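Local coordinates for OBG-type G domain-containing protein (PDB 2E87) that binds GDP and is probably a GTP-binding protein of the Obg-related NOG1 type, although its cellular role is not established, at residues A[13-18]-A[140-144]; A[47-51]-A[109-113]; A[167-173]-A[215-221]. All coordinates share one frame; numbering follows the deposited sequence.

Interaction 1: residues A[13-18]-A[140-144]; sequences TADELI and LRDID
Leu140 is the apolar heart of this contact, and Ala14, Leu17 and Ile18 of helix 14-30 pack against it. Its CB packs on the methyl of Ala14. Further out, CD1 touches CG1 of Ile18 at 3.8 Å and CD1 of Leu17 at 3.9 Å, and CD2 also reaches Leu17 CD1. The leucines cross at about a right angle, whereas Ile18 and Leu140 run past one another head to tail. Helix 38-67 closes this core, its Val57 meeting both Leu17 and Leu140. Ala14 lies close to the other backbone, its CB 3.3 Å from Leu140 O.

Toward solvent, Ile18 CD1 sits over one face of the Arg141 guanidinium, 3.6 Å above the plane and off-centre, near the edge of the group. At the edge of the same group, Asp15 OD1 makes a long salt bridge to Arg141 NE (4.0 Å), and the carboxylate and guanidinium planes are steeply inclined at 63°.

The polar edge is held more firmly by Asp144. A chi1 of -165°, which turns CG away from the Asp144 backbone N, carries the carboxylate across to Ala14, and OD2 accepts from Ala14 N at 2.7 Å, almost in line with the C-O bond. A water molecule donates a second bond to Asp144 OD2 (2.8 Å) and accepts from Asp15 N. Asp144 OD1, meanwhile, is paired with Arg148.

Within 13-18, Thr13 N donates to Glu16 OE1, and Glu16 N returns a weak bond to Thr13 OG1. The reciprocal pair is a capping box, supplemented here by a carboxylate from another helix of the bundle, and this is how the N terminus of helix 14-30 is docked in the N-terminal helical domain.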
ATOM      1  N   THR A  13       9.082  16.094  14.360  1.00 33.20           N
ATOM      2  CA  THR A  13       8.500  15.869  15.688  1.00 36.32           C
ATOM      3  C   THR A  13       7.993  17.205  16.240  1.00 38.82           C
ATOM      4  O   THR A  13       8.367  18.276  15.748  1.00 38.63           O
ATOM      5  CB  THR A  13       9.531  15.279  16.700  1.00 36.70           C
ATOM      6  OG1 THR A  13      10.569  16.235  16.958  1.00 42.31           O
ATOM      7  CG2 THR A  13      10.155  14.014  16.149  1.00 30.11           C
ATOM      8  N   ALA A  14       7.133  17.147  17.252  1.00 38.48           N
ATOM      9  CA  ALA A  14       6.606  18.377  17.835  1.00 37.58           C
ATOM     10  C   ALA A  14       7.755  19.354  18.168  1.00 35.55           C
ATOM     11  O   ALA A  14       7.700  20.531  17.817  1.00 29.51           O
ATOM     12  CB  ALA A  14       5.789  18.054  19.085  1.00 30.27           C
ATOM     13  N   ASP A  15       8.797  18.862  18.826  1.00 32.09           N
ATOM     14  CA  ASP A  15       9.929  19.712  19.180  1.00 37.71           C
ATOM     15  C   ASP A  15      10.640  20.332  17.983  1.00 39.27           C
ATOM     16  O   ASP A  15      10.977  21.521  17.996  1.00 38.97           O
ATOM     17  CB  ASP A  15      10.958  18.936  20.000  1.00 41.56           C
ATOM     18  CG  ASP A  15      10.446  18.558  21.372  1.00 48.78           C
ATOM     19  OD1 ASP A  15       9.589  19.296  21.912  1.00 54.18           O
ATOM     20  OD2 ASP A  15      10.919  17.530  21.912  1.00 53.22           O
ATOM     21  N   GLU A  16      10.870  19.529  16.950  1.00 39.12           N
ATOM     22  CA  GLU A  16      11.556  20.032  15.761  1.00 40.33           C
ATOM     23  C   GLU A  16      10.713  21.099  15.080  1.00 37.69           C
ATOM     24  O   GLU A  16      11.248  22.069  14.564  1.00 39.02           O
ATOM     25  CB  GLU A  16      11.859  18.884  14.772  1.00 37.45           C
ATOM     26  CG  GLU A  16      12.647  17.734  15.385  1.00 35.63           C
ATOM     27  CD  GLU A  16      12.741  16.492  14.481  1.00 42.93           C
ATOM     28  OE1 GLU A  16      11.780  16.205  13.727  1.00 32.98           O
ATOM     29  OE2 GLU A  16      13.778  15.786  14.547  1.00 44.51           O
ATOM     30  N   LEU A  17       9.393  20.929  15.089  1.00 35.56           N
ATOM     31  CA  LEU A  17       8.524  21.908  14.444  1.00 36.93           C
ATOM     32  C   LEU A  17       8.516  23.183  15.264  1.00 36.23           C
ATOM     33  O   LEU A  17       8.539  24.287  14.727  1.00 34.31           O
ATOM     34  CB  LEU A  17       7.095  21.386  14.325  1.00 37.07           C
ATOM     35  CG  LEU A  17       6.433  21.370  12.944  1.00 46.89           C
ATOM     36  CD1 LEU A  17       4.931  21.580  13.133  1.00 47.29           C
ATOM     37  CD2 LEU A  17       6.998  22.459  12.047  1.00 44.75           C
ATOM     38  N   ILE A  18       8.477  23.019  16.579  1.00 37.99           N
ATOM     39  CA  ILE A  18       8.473  24.162  17.477  1.00 40.53           C
ATOM     40  C   ILE A  18       9.742  24.970  17.247  1.00 41.84           C
ATOM     41  O   ILE A  18       9.690  26.173  17.005  1.00 43.56           O
ATOM     42  CB  ILE A  18       8.426  23.710  18.949  1.00 37.61           C
ATOM     43  CG1 ILE A  18       7.051  23.122  19.263  1.00 28.34           C
ATOM     44  CG2 ILE A  18       8.728  24.882  19.868  1.00 29.11           C
ATOM     45  CD1 ILE A  18       6.979  22.439  20.631  1.00 35.21           C
ATOM     46  N   LEU A 140       1.001  21.228  19.420  1.00 32.67           N
ATOM     47  CA  LEU A 140       1.912  20.301  18.741  1.00 34.88           C
ATOM     48  C   LEU A 140       2.307  19.130  19.628  1.00 40.14           C
ATOM     49  O   LEU A 140       2.514  18.012  19.137  1.00 36.21           O
ATOM     50  CB  LEU A 140       3.179  21.022  18.254  1.00 29.20           C
ATOM     51  CG  LEU A 140       2.939  22.073  17.173  1.00 37.06           C
ATOM     52  CD1 LEU A 140       4.258  22.757  16.777  1.00 35.09           C
ATOM     53  CD2 LEU A 140       2.278  21.375  15.977  1.00 31.69           C
ATOM     54  N   ARG A 141       2.437  19.376  20.930  1.00 40.65           N
ATOM     55  CA  ARG A 141       2.775  18.278  21.819  1.00 37.49           C
ATOM     56  C   ARG A 141       1.577  17.360  21.965  1.00 35.04           C
ATOM     57  O   ARG A 141       1.742  16.173  22.195  1.00 29.90           O
ATOM     58  CB  ARG A 141       3.280  18.781  23.173  1.00 37.07           C
ATOM     59  CG  ARG A 141       4.651  19.410  23.027  1.00 37.00           C
ATOM     60  CD  ARG A 141       5.281  19.817  24.331  1.00 43.98           C
ATOM     61  NE  ARG A 141       6.542  20.530  24.109  1.00 49.38           N
ATOM     62  CZ  ARG A 141       6.736  21.815  24.409  1.00 52.79           C
ATOM     63  NH1 ARG A 141       5.747  22.528  24.945  1.00 47.94           N
ATOM     64  NH2 ARG A 141       7.919  22.385  24.184  1.00 49.74           N
ATOM     65  N   ASP A 142       0.374  17.890  21.780  1.00 32.09           N
ATOM     66  CA  ASP A 142      -0.808  17.040  21.863  1.00 37.74           C
ATOM     67  C   ASP A 142      -0.750  15.970  20.756  1.00 42.45           C
ATOM     68  O   ASP A 142      -1.231  14.852  20.948  1.00 44.32           O
ATOM     69  CB  ASP A 142      -2.101  17.842  21.670  1.00 42.69           C
ATOM     70  CG  ASP A 142      -2.419  18.761  22.837  1.00 42.49           C
ATOM     71  OD1 ASP A 142      -1.951  18.493  23.960  1.00 41.89           O
ATOM     72  OD2 ASP A 142      -3.167  19.745  22.624  1.00 45.77           O
ATOM     73  N   ILE A 143      -0.175  16.314  19.599  1.00 37.27           N
ATOM     74  CA  ILE A 143      -0.097  15.355  18.494  1.00 37.92           C
ATOM     75  C   ILE A 143       1.283  14.749  18.237  1.00 38.18           C
ATOM     76  O   ILE A 143       1.459  14.049  17.240  1.00 37.19           O
ATOM     77  CB  ILE A 143      -0.586  15.967  17.141  1.00 36.67           C
ATOM     78  CG1 ILE A 143       0.362  17.068  16.689  1.00 26.77           C
ATOM     79  CG2 ILE A 143      -1.998  16.510  17.278  1.00 29.84           C
ATOM     80  CD1 ILE A 143       0.132  17.499  15.256  1.00 34.82           C
ATOM     81  N   ASP A 144       2.245  14.998  19.126  1.00 32.41           N
ATOM     82  CA  ASP A 144       3.613  14.484  18.953  1.00 32.38           C
ATOM     83  C   ASP A 144       3.652  12.955  18.748  1.00 38.45           C
ATOM     84  O   ASP A 144       4.363  12.459  17.857  1.00 29.75           O
ATOM     85  CB  ASP A 144       4.495  14.857  20.161  1.00 31.18           C
ATOM     86  CG  ASP A 144       5.992  14.674  19.881  1.00 40.30           C
ATOM     87  OD1 ASP A 144       6.706  14.110  20.738  1.00 50.29           O
ATOM     88  OD2 ASP A 144       6.464  15.109  18.809  1.00 37.10           O
TER
HETATM   89  O   HOH W   1       8.912  15.992  19.936  1.00 44.34           O

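Interaction 2: residues A[47-51]-A[109-113]; sequences ELRVR and EERYV
Val50 and Val113 supply the apolar part of this helix pairing: CG1 of Val50 meets CG2 of Val113 at 3.8 Å. Placed anti to the backbone N (chi1 167°), the same Val50 methyl also approaches the backbone of the other helix, lying 4.1 Å from Glu109 O and more distantly against Tyr112 CB. The phenol of Tyr112 turns elsewhere, its OH bonded to Arg135.

A second kind of contact mixes apolar and charged groups. Arg51 runs extended across Val113, the two at about a right angle, so that Val113 CG2 sits over one guanidinium face and CG1 lies 3.9 Å from Arg51 NH2.

The charged groups stay apart across the contact: Glu109 OE2 rests on the aliphatic part of Arg51, 3.6 Å from CG, while Arg51 NE stays 4.8 Å from that oxygen. Glu109 OE1 is instead gripped by Ser54 and Arg106. Arg51 leans back along its own helix, where NH2 forms a long salt bridge with Glu47 OE1 (3.7 Å).

No hydrogen bond joins the segments. The axes of the two short segments come within 9.7 Å, with their directions 175° apart, as in neighbours of an antiparallel helical bundle.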
ATOM      1  N   GLU A  47       3.183  40.802  16.289  1.00 43.37           N
ATOM      2  CA  GLU A  47       2.199  40.335  15.316  1.00 43.98           C
ATOM      3  C   GLU A  47       2.913  39.516  14.247  1.00 46.35           C
ATOM      4  O   GLU A  47       2.416  38.468  13.819  1.00 48.28           O
ATOM      5  CB  GLU A  47       1.496  41.509  14.637  1.00 39.36           C
ATOM      6  CG  GLU A  47       0.387  42.113  15.447  1.00 46.00           C
ATOM      7  CD  GLU A  47      -0.145  43.396  14.837  1.00 50.52           C
ATOM      8  OE1 GLU A  47      -0.483  43.402  13.627  1.00 50.08           O
ATOM      9  OE2 GLU A  47      -0.228  44.393  15.577  1.00 48.89           O
ATOM     10  N   LEU A  48       4.077  39.996  13.815  1.00 38.65           N
ATOM     11  CA  LEU A  48       4.836  39.295  12.796  1.00 40.09           C
ATOM     12  C   LEU A  48       5.244  37.933  13.331  1.00 39.57           C
ATOM     13  O   LEU A  48       5.162  36.941  12.622  1.00 40.43           O
ATOM     14  CB  LEU A  48       6.082  40.090  12.394  1.00 35.89           C
ATOM     15  CG  LEU A  48       7.029  39.382  11.416  1.00 35.85           C
ATOM     16  CD1 LEU A  48       6.331  39.085  10.084  1.00 35.36           C
ATOM     17  CD2 LEU A  48       8.238  40.250  11.189  1.00 39.79           C
ATOM     18  N   ARG A  49       5.684  37.885  14.585  1.00 36.98           N
ATOM     19  CA  ARG A  49       6.092  36.621  15.176  1.00 33.02           C
ATOM     20  C   ARG A  49       4.924  35.649  15.204  1.00 38.31           C
ATOM     21  O   ARG A  49       5.068  34.488  14.810  1.00 33.33           O
ATOM     22  CB  ARG A  49       6.598  36.816  16.600  1.00 36.68           C
ATOM     23  CG  ARG A  49       7.936  37.491  16.722  1.00 35.23           C
ATOM     24  CD  ARG A  49       8.477  37.300  18.138  1.00 40.28           C
ATOM     25  NE  ARG A  49       9.822  37.845  18.302  1.00 37.26           N
ATOM     26  CZ  ARG A  49      10.090  39.136  18.445  1.00 39.09           C
ATOM     27  NH1 ARG A  49       9.103  40.018  18.456  1.00 36.17           N
ATOM     28  NH2 ARG A  49      11.348  39.546  18.550  1.00 36.11           N
ATOM     29  N   VAL A  50       3.767  36.116  15.666  1.00 37.32           N
ATOM     30  CA  VAL A  50       2.598  35.248  15.737  1.00 36.70           C
ATOM     31  C   VAL A  50       2.234  34.670  14.373  1.00 39.63           C
ATOM     32  O   VAL A  50       1.868  33.503  14.268  1.00 43.11           O
ATOM     33  CB  VAL A  50       1.391  35.995  16.325  1.00 36.76           C
ATOM     34  CG1 VAL A  50       0.123  35.199  16.096  1.00 38.01           C
ATOM     35  CG2 VAL A  50       1.604  36.212  17.804  1.00 34.57           C
ATOM     36  N   ARG A  51       2.359  35.473  13.323  1.00 41.06           N
ATOM     37  CA  ARG A  51       2.031  35.004  11.983  1.00 41.35           C
ATOM     38  C   ARG A  51       3.066  34.051  11.422  1.00 43.02           C
ATOM     39  O   ARG A  51       2.720  33.101  10.724  1.00 44.21           O
ATOM     40  CB  ARG A  51       1.876  36.176  11.007  1.00 45.16           C
ATOM     41  CG  ARG A  51       0.757  37.128  11.332  1.00 48.46           C
ATOM     42  CD  ARG A  51       0.229  37.756  10.057  1.00 58.46           C
ATOM     43  NE  ARG A  51      -0.652  38.887  10.327  1.00 70.87           N
ATOM     44  CZ  ARG A  51      -0.222  40.105  10.648  1.00 76.68           C
ATOM     45  NH1 ARG A  51       1.083  40.351  10.733  1.00 76.36           N
ATOM     46  NH2 ARG A  51      -1.099  41.076  10.882  1.00 77.95           N
ATOM     47  N   GLU A 109      -4.023  31.908  15.792  1.00 35.68           N
ATOM     48  CA  GLU A 109      -3.330  33.012  15.143  1.00 42.18           C
ATOM     49  C   GLU A 109      -4.249  34.214  14.976  1.00 48.03           C
ATOM     50  O   GLU A 109      -3.928  35.322  15.395  1.00 44.74           O
ATOM     51  CB  GLU A 109      -2.816  32.600  13.764  1.00 36.21           C
ATOM     52  CG  GLU A 109      -2.371  33.786  12.923  1.00 44.67           C
ATOM     53  CD  GLU A 109      -1.986  33.408  11.506  1.00 43.52           C
ATOM     54  OE1 GLU A 109      -2.374  32.322  11.037  1.00 50.65           O
ATOM     55  OE2 GLU A 109      -1.306  34.210  10.847  1.00 46.12           O
ATOM     56  N   GLU A 110      -5.397  33.984  14.351  1.00 51.76           N
ATOM     57  CA  GLU A 110      -6.359  35.041  14.131  1.00 48.83           C
ATOM     58  C   GLU A 110      -6.777  35.635  15.471  1.00 48.87           C
ATOM     59  O   GLU A 110      -6.885  36.850  15.614  1.00 48.41           O
ATOM     60  CB  GLU A 110      -7.560  34.486  13.372  1.00 53.02           C
ATOM     61  CG  GLU A 110      -8.726  35.442  13.275  1.00 61.96           C
ATOM     62  CD  GLU A 110      -9.724  35.028  12.211  1.00 69.33           C
ATOM     63  OE1 GLU A 110      -9.418  35.191  11.005  1.00 73.09           O
ATOM     64  OE2 GLU A 110     -10.809  34.534  12.582  1.00 69.14           O
ATOM     65  N   ARG A 111      -6.994  34.779  16.459  1.00 48.02           N
ATOM     66  CA  ARG A 111      -7.386  35.250  17.782  1.00 49.42           C
ATOM     67  C   ARG A 111      -6.325  36.155  18.431  1.00 50.49           C
ATOM     68  O   ARG A 111      -6.647  37.240  18.911  1.00 52.02           O
ATOM     69  CB  ARG A 111      -7.689  34.060  18.701  1.00 54.82           C
ATOM     70  CG  ARG A 111      -7.492  34.341  20.208  1.00 63.63           C
ATOM     71  CD  ARG A 111      -8.804  34.438  20.979  1.00 62.61           C
ATOM     72  NE  ARG A 111      -9.623  33.240  20.821  1.00 70.82           N
ATOM     73  CZ  ARG A 111      -9.283  32.037  21.272  1.00 73.36           C
ATOM     74  NH1 ARG A 111      -8.135  31.865  21.919  1.00 76.25           N
ATOM     75  NH2 ARG A 111     -10.085  31.004  21.064  1.00 75.04           N
ATOM     76  N   TYR A 112      -5.066  35.718  18.442  1.00 47.18           N
ATOM     77  CA  TYR A 112      -4.003  36.497  19.066  1.00 43.48           C
ATOM     78  C   TYR A 112      -3.555  37.736  18.294  1.00 43.97           C
ATOM     79  O   TYR A 112      -3.196  38.735  18.902  1.00 38.44           O
ATOM     80  CB  TYR A 112      -2.818  35.588  19.384  1.00 39.37           C
ATOM     81  CG  TYR A 112      -3.052  34.821  20.657  1.00 36.28           C
ATOM     82  CD1 TYR A 112      -2.731  35.378  21.887  1.00 33.24           C
ATOM     83  CD2 TYR A 112      -3.707  33.590  20.642  1.00 33.50           C
ATOM     84  CE1 TYR A 112      -3.054  34.747  23.065  1.00 32.67           C
ATOM     85  CE2 TYR A 112      -4.049  32.953  21.819  1.00 34.61           C
ATOM     86  CZ  TYR A 112      -3.720  33.537  23.030  1.00 36.03           C
ATOM     87  OH  TYR A 112      -4.083  32.929  24.205  1.00 34.95           O
ATOM     88  N   VAL A 113      -3.565  37.678  16.966  1.00 43.45           N
ATOM     89  CA  VAL A 113      -3.196  38.851  16.189  1.00 45.76           C
ATOM     90  C   VAL A 113      -4.176  39.980  16.537  1.00 50.87           C
ATOM     91  O   VAL A 113      -3.763  41.115  16.753  1.00 53.46           O
ATOM     92  CB  VAL A 113      -3.246  38.585  14.659  1.00 42.02           C
ATOM     93  CG1 VAL A 113      -3.257  39.911  13.897  1.00 40.30           C
ATOM     94  CG2 VAL A 113      -2.031  37.778  14.227  1.00 32.39           C
TER

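Interaction 3: residues A[167-173]-A[215-221]; sequences IPTVVIA and RYQIIDT
Thr169 to Ile172 pair in parallel with Gln217 to Asp220, two adjacent strands in the central sheet of a P-loop GTPase domain. The first strand leads into the P-loop that holds GDP; the second ends at Asp220 and Thr221, the start of a DxxG sequence, the G3 motif of such GTPases. Four backbone bonds bind them, among them Val170 N to Gln217 O at 2.7 Å.

On one face, Ile218 fills the dip between Val170 and Ile172. Its CD1 lies against CB of Val170 at 3.7 Å, and its CG2 abuts Ile172 CD1 at 3.5 Å. Leu184 of helix 180-187 packs on both isoleucines, while Leu334 of helix 323-350 packs on Val170. Asp220 stands beyond, its OD2 held by Asn205 and its side chain close to Ser181, a GDP-binding residue.

Val171 is the bump of the opposite face, set between two partners. Its CG2 rests on Ile219 CD1 (3.8 Å), the two running alongside each other in the same sense, and its CG1 is crossed by Thr221 CG2 (3.5 Å).

At the strand entrance, Ile167 folds its CD1 over the Gln217 backbone, 3.7 Å from Gln217 N, because CG1 sits between its own N and carbonyl carbon (chi1 71°). Beside it the Pro168 ring meets Tyr216 obliquely.

At the far end the pairing finishes with a side chain: Thr221 OG1 donates to Ile172 O at 2.9 Å, tilted 25° from the carbonyl plane, while Thr221 N adds a weak bond to the same oxygen.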
ATOM      1  N   ILE A 167      -3.156  -4.280 -14.809  1.00 39.54           N
ATOM      2  CA  ILE A 167      -3.234  -5.420 -15.710  1.00 40.95           C
ATOM      3  C   ILE A 167      -3.664  -6.738 -15.062  1.00 40.08           C
ATOM      4  O   ILE A 167      -3.424  -6.981 -13.870  1.00 37.71           O
ATOM      5  CB  ILE A 167      -1.897  -5.614 -16.434  1.00 43.46           C
ATOM      6  CG1 ILE A 167      -0.835  -6.118 -15.463  1.00 33.68           C
ATOM      7  CG2 ILE A 167      -1.460  -4.287 -17.052  1.00 33.82           C
ATOM      8  CD1 ILE A 167       0.417  -6.594 -16.155  1.00 31.42           C
ATOM      9  N   PRO A 168      -4.290  -7.623 -15.853  1.00 37.49           N
ATOM     10  CA  PRO A 168      -4.743  -8.913 -15.308  1.00 33.65           C
ATOM     11  C   PRO A 168      -3.588  -9.656 -14.642  1.00 27.85           C
ATOM     12  O   PRO A 168      -2.476  -9.709 -15.170  1.00 29.97           O
ATOM     13  CB  PRO A 168      -5.270  -9.659 -16.540  1.00 38.53           C
ATOM     14  CG  PRO A 168      -5.529  -8.546 -17.570  1.00 34.81           C
ATOM     15  CD  PRO A 168      -4.370  -7.615 -17.324  1.00 32.83           C
ATOM     16  N   THR A 169      -3.844 -10.217 -13.472  1.00 30.02           N
ATOM     17  CA  THR A 169      -2.797 -10.958 -12.771  1.00 35.70           C
ATOM     18  C   THR A 169      -3.190 -12.404 -12.513  1.00 32.11           C
ATOM     19  O   THR A 169      -4.338 -12.698 -12.169  1.00 26.43           O
ATOM     20  CB  THR A 169      -2.432 -10.308 -11.397  1.00 31.96           C
ATOM     21  OG1 THR A 169      -1.854  -9.024 -11.610  1.00 33.18           O
ATOM     22  CG2 THR A 169      -1.407 -11.163 -10.647  1.00 35.53           C
ATOM     23  N   VAL A 170      -2.225 -13.294 -12.708  1.00 33.85           N
ATOM     24  CA  VAL A 170      -2.410 -14.710 -12.443  1.00 33.82           C
ATOM     25  C   VAL A 170      -1.665 -14.993 -11.137  1.00 36.07           C
ATOM     26  O   VAL A 170      -0.501 -14.603 -10.973  1.00 33.29           O
ATOM     27  CB  VAL A 170      -1.805 -15.605 -13.544  1.00 36.52           C
ATOM     28  CG1 VAL A 170      -1.967 -17.070 -13.142  1.00 32.99           C
ATOM     29  CG2 VAL A 170      -2.501 -15.354 -14.874  1.00 34.59           C
ATOM     30  N   VAL A 171      -2.345 -15.665 -10.213  1.00 37.41           N
ATOM     31  CA  VAL A 171      -1.781 -16.020  -8.911  1.00 31.18           C
ATOM     32  C   VAL A 171      -1.591 -17.539  -8.861  1.00 33.71           C
ATOM     33  O   VAL A 171      -2.559 -18.290  -8.955  1.00 35.46           O
ATOM     34  CB  VAL A 171      -2.731 -15.566  -7.757  1.00 32.89           C
ATOM     35  CG1 VAL A 171      -2.176 -15.970  -6.424  1.00 33.65           C
ATOM     36  CG2 VAL A 171      -2.924 -14.052  -7.801  1.00 28.61           C
ATOM     37  N   ILE A 172      -0.339 -17.975  -8.720  1.00 31.74           N
ATOM     38  CA  ILE A 172       0.004 -19.392  -8.666  1.00 31.33           C
ATOM     39  C   ILE A 172       0.083 -19.914  -7.221  1.00 32.24           C
ATOM     40  O   ILE A 172       0.876 -19.422  -6.421  1.00 29.22           O
ATOM     41  CB  ILE A 172       1.350 -19.655  -9.401  1.00 31.28           C
ATOM     42  CG1 ILE A 172       1.251 -19.180 -10.847  1.00 27.70           C
ATOM     43  CG2 ILE A 172       1.694 -21.153  -9.380  1.00 30.36           C
ATOM     44  CD1 ILE A 172       2.600 -19.169 -11.587  1.00 30.64           C
ATOM     45  N   ALA A 173      -0.749 -20.915  -6.912  1.00 29.57           N
ATOM     46  CA  ALA A 173      -0.818 -21.508  -5.568  1.00 31.10           C
ATOM     47  C   ALA A 173      -0.432 -23.002  -5.524  1.00 33.63           C
ATOM     48  O   ALA A 173      -0.260 -23.655  -6.560  1.00 31.99           O
ATOM     49  CB  ALA A 173      -2.228 -21.326  -5.004  1.00 24.76           C
ATOM     50  N   ARG A 215      -0.388  -7.147 -21.649  1.00 41.30           N
ATOM     51  CA  ARG A 215       0.528  -7.701 -20.672  1.00 37.56           C
ATOM     52  C   ARG A 215      -0.241  -8.462 -19.606  1.00 39.10           C
ATOM     53  O   ARG A 215      -1.345  -8.064 -19.214  1.00 35.62           O
ATOM     54  CB  ARG A 215       1.358  -6.581 -20.054  1.00 40.07           C
ATOM     55  CG  ARG A 215       2.261  -5.886 -21.072  1.00 45.91           C
ATOM     56  CD  ARG A 215       2.543  -4.437 -20.683  1.00 63.31           C
ATOM     57  NE  ARG A 215       3.934  -4.213 -20.295  1.00 80.04           N
ATOM     58  CZ  ARG A 215       4.969  -4.294 -21.127  1.00 85.33           C
ATOM     59  NH1 ARG A 215       4.778  -4.591 -22.406  1.00 88.35           N
ATOM     60  NH2 ARG A 215       6.198  -4.079 -20.679  1.00 86.52           N
ATOM     61  N   TYR A 216       0.328  -9.585 -19.177  1.00 36.46           N
ATOM     62  CA  TYR A 216      -0.283 -10.399 -18.133  1.00 36.57           C
ATOM     63  C   TYR A 216       0.717 -10.556 -17.014  1.00 35.86           C
ATOM     64  O   TYR A 216       1.860 -10.945 -17.245  1.00 43.06           O
ATOM     65  CB  TYR A 216      -0.671 -11.775 -18.654  1.00 37.26           C
ATOM     66  CG  TYR A 216      -1.723 -11.717 -19.715  1.00 45.33           C
ATOM     67  CD1 TYR A 216      -1.377 -11.545 -21.047  1.00 42.64           C
ATOM     68  CD2 TYR A 216      -3.076 -11.780 -19.386  1.00 43.69           C
ATOM     69  CE1 TYR A 216      -2.347 -11.433 -22.028  1.00 38.22           C
ATOM     70  CE2 TYR A 216      -4.049 -11.666 -20.360  1.00 44.59           C
ATOM     71  CZ  TYR A 216      -3.674 -11.491 -21.684  1.00 42.39           C
ATOM     72  OH  TYR A 216      -4.625 -11.360 -22.671  1.00 45.55           O
ATOM     73  N   GLN A 217       0.294 -10.235 -15.802  1.00 33.54           N
ATOM     74  CA  GLN A 217       1.179 -10.354 -14.659  1.00 28.87           C
ATOM     75  C   GLN A 217       1.061 -11.754 -14.011  1.00 29.59           C
ATOM     76  O   GLN A 217      -0.033 -12.287 -13.857  1.00 28.46           O
ATOM     77  CB  GLN A 217       0.845  -9.264 -13.638  1.00 35.11           C
ATOM     78  CG  GLN A 217       1.873  -9.139 -12.536  1.00 30.60           C
ATOM     79  CD  GLN A 217       1.578  -8.003 -11.587  1.00 32.99           C
ATOM     80  OE1 GLN A 217       0.511  -7.950 -10.963  1.00 34.14           O
ATOM     81  NE2 GLN A 217       2.523  -7.082 -11.467  1.00 32.47           N
ATOM     82  N   ILE A 218       2.197 -12.335 -13.637  1.00 28.39           N
ATOM     83  CA  ILE A 218       2.219 -13.651 -13.004  1.00 28.10           C
ATOM     84  C   ILE A 218       2.966 -13.575 -11.668  1.00 31.70           C
ATOM     85  O   ILE A 218       4.081 -13.064 -11.614  1.00 27.56           O
ATOM     86  CB  ILE A 218       2.974 -14.711 -13.866  1.00 29.39           C
ATOM     87  CG1 ILE A 218       2.614 -14.582 -15.357  1.00 30.65           C
ATOM     88  CG2 ILE A 218       2.627 -16.104 -13.371  1.00 26.94           C
ATOM     89  CD1 ILE A 218       1.159 -14.852 -15.684  1.00 34.45           C
ATOM     90  N   ILE A 219       2.353 -14.072 -10.595  1.00 33.52           N
ATOM     91  CA  ILE A 219       3.014 -14.095  -9.288  1.00 35.59           C
ATOM     92  C   ILE A 219       2.816 -15.452  -8.635  1.00 32.57           C
ATOM     93  O   ILE A 219       1.837 -16.142  -8.903  1.00 32.07           O
ATOM     94  CB  ILE A 219       2.456 -13.037  -8.297  1.00 36.19           C
ATOM     95  CG1 ILE A 219       1.019 -13.376  -7.918  1.00 36.50           C
ATOM     96  CG2 ILE A 219       2.513 -11.657  -8.906  1.00 35.96           C
ATOM     97  CD1 ILE A 219       0.455 -12.489  -6.824  1.00 39.20           C
ATOM     98  N   ASP A 220       3.769 -15.859  -7.806  1.00 31.63           N
ATOM     99  CA  ASP A 220       3.601 -17.114  -7.075  1.00 36.48           C
ATOM    100  C   ASP A 220       3.368 -16.741  -5.612  1.00 37.77           C
ATOM    101  O   ASP A 220       3.559 -15.582  -5.216  1.00 28.15           O
ATOM    102  CB  ASP A 220       4.795 -18.069  -7.244  1.00 35.44           C
ATOM    103  CG  ASP A 220       6.112 -17.470  -6.822  1.00 37.18           C
ATOM    104  OD1 ASP A 220       6.169 -16.284  -6.426  1.00 39.99           O
ATOM    105  OD2 ASP A 220       7.106 -18.216  -6.899  1.00 38.62           O
ATOM    106  N   THR A 221       2.960 -17.704  -4.801  1.00 38.03           N
ATOM    107  CA  THR A 221       2.626 -17.381  -3.431  1.00 35.69           C
ATOM    108  C   THR A 221       3.343 -18.124  -2.318  1.00 36.42           C
ATOM    109  O   THR A 221       2.725 -18.511  -1.324  1.00 36.88           O
ATOM    110  CB  THR A 221       1.125 -17.554  -3.255  1.00 37.76           C
ATOM    111  OG1 THR A 221       0.758 -18.894  -3.600  1.00 30.64           O
ATOM    112  CG2 THR A 221       0.379 -16.590  -4.169  1.00 39.27           C
TER

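How the interactions relate
Starting from the N terminus, helix 14-30 opens interaction 1, and this contact closes only at the end of helix 122-142 and the start of helix 144-156, after 121 intervening residues that are mostly helical and without strand. Interaction 2 lies within that loop, joining helix 38-67 to helix 88-117 farther along the same bundle; the two contacts are centred about 19 Å apart and do not touch. Only after both have closed does interaction 3 open, pairing strands 169-173 and 214-220, which the chain separates by the P-loop, helix 180-187 and strands 193-195 and 204-211. It belongs to the G domain, on the other side of the chain's centre, with nearest atoms about 35 Å from interaction 1.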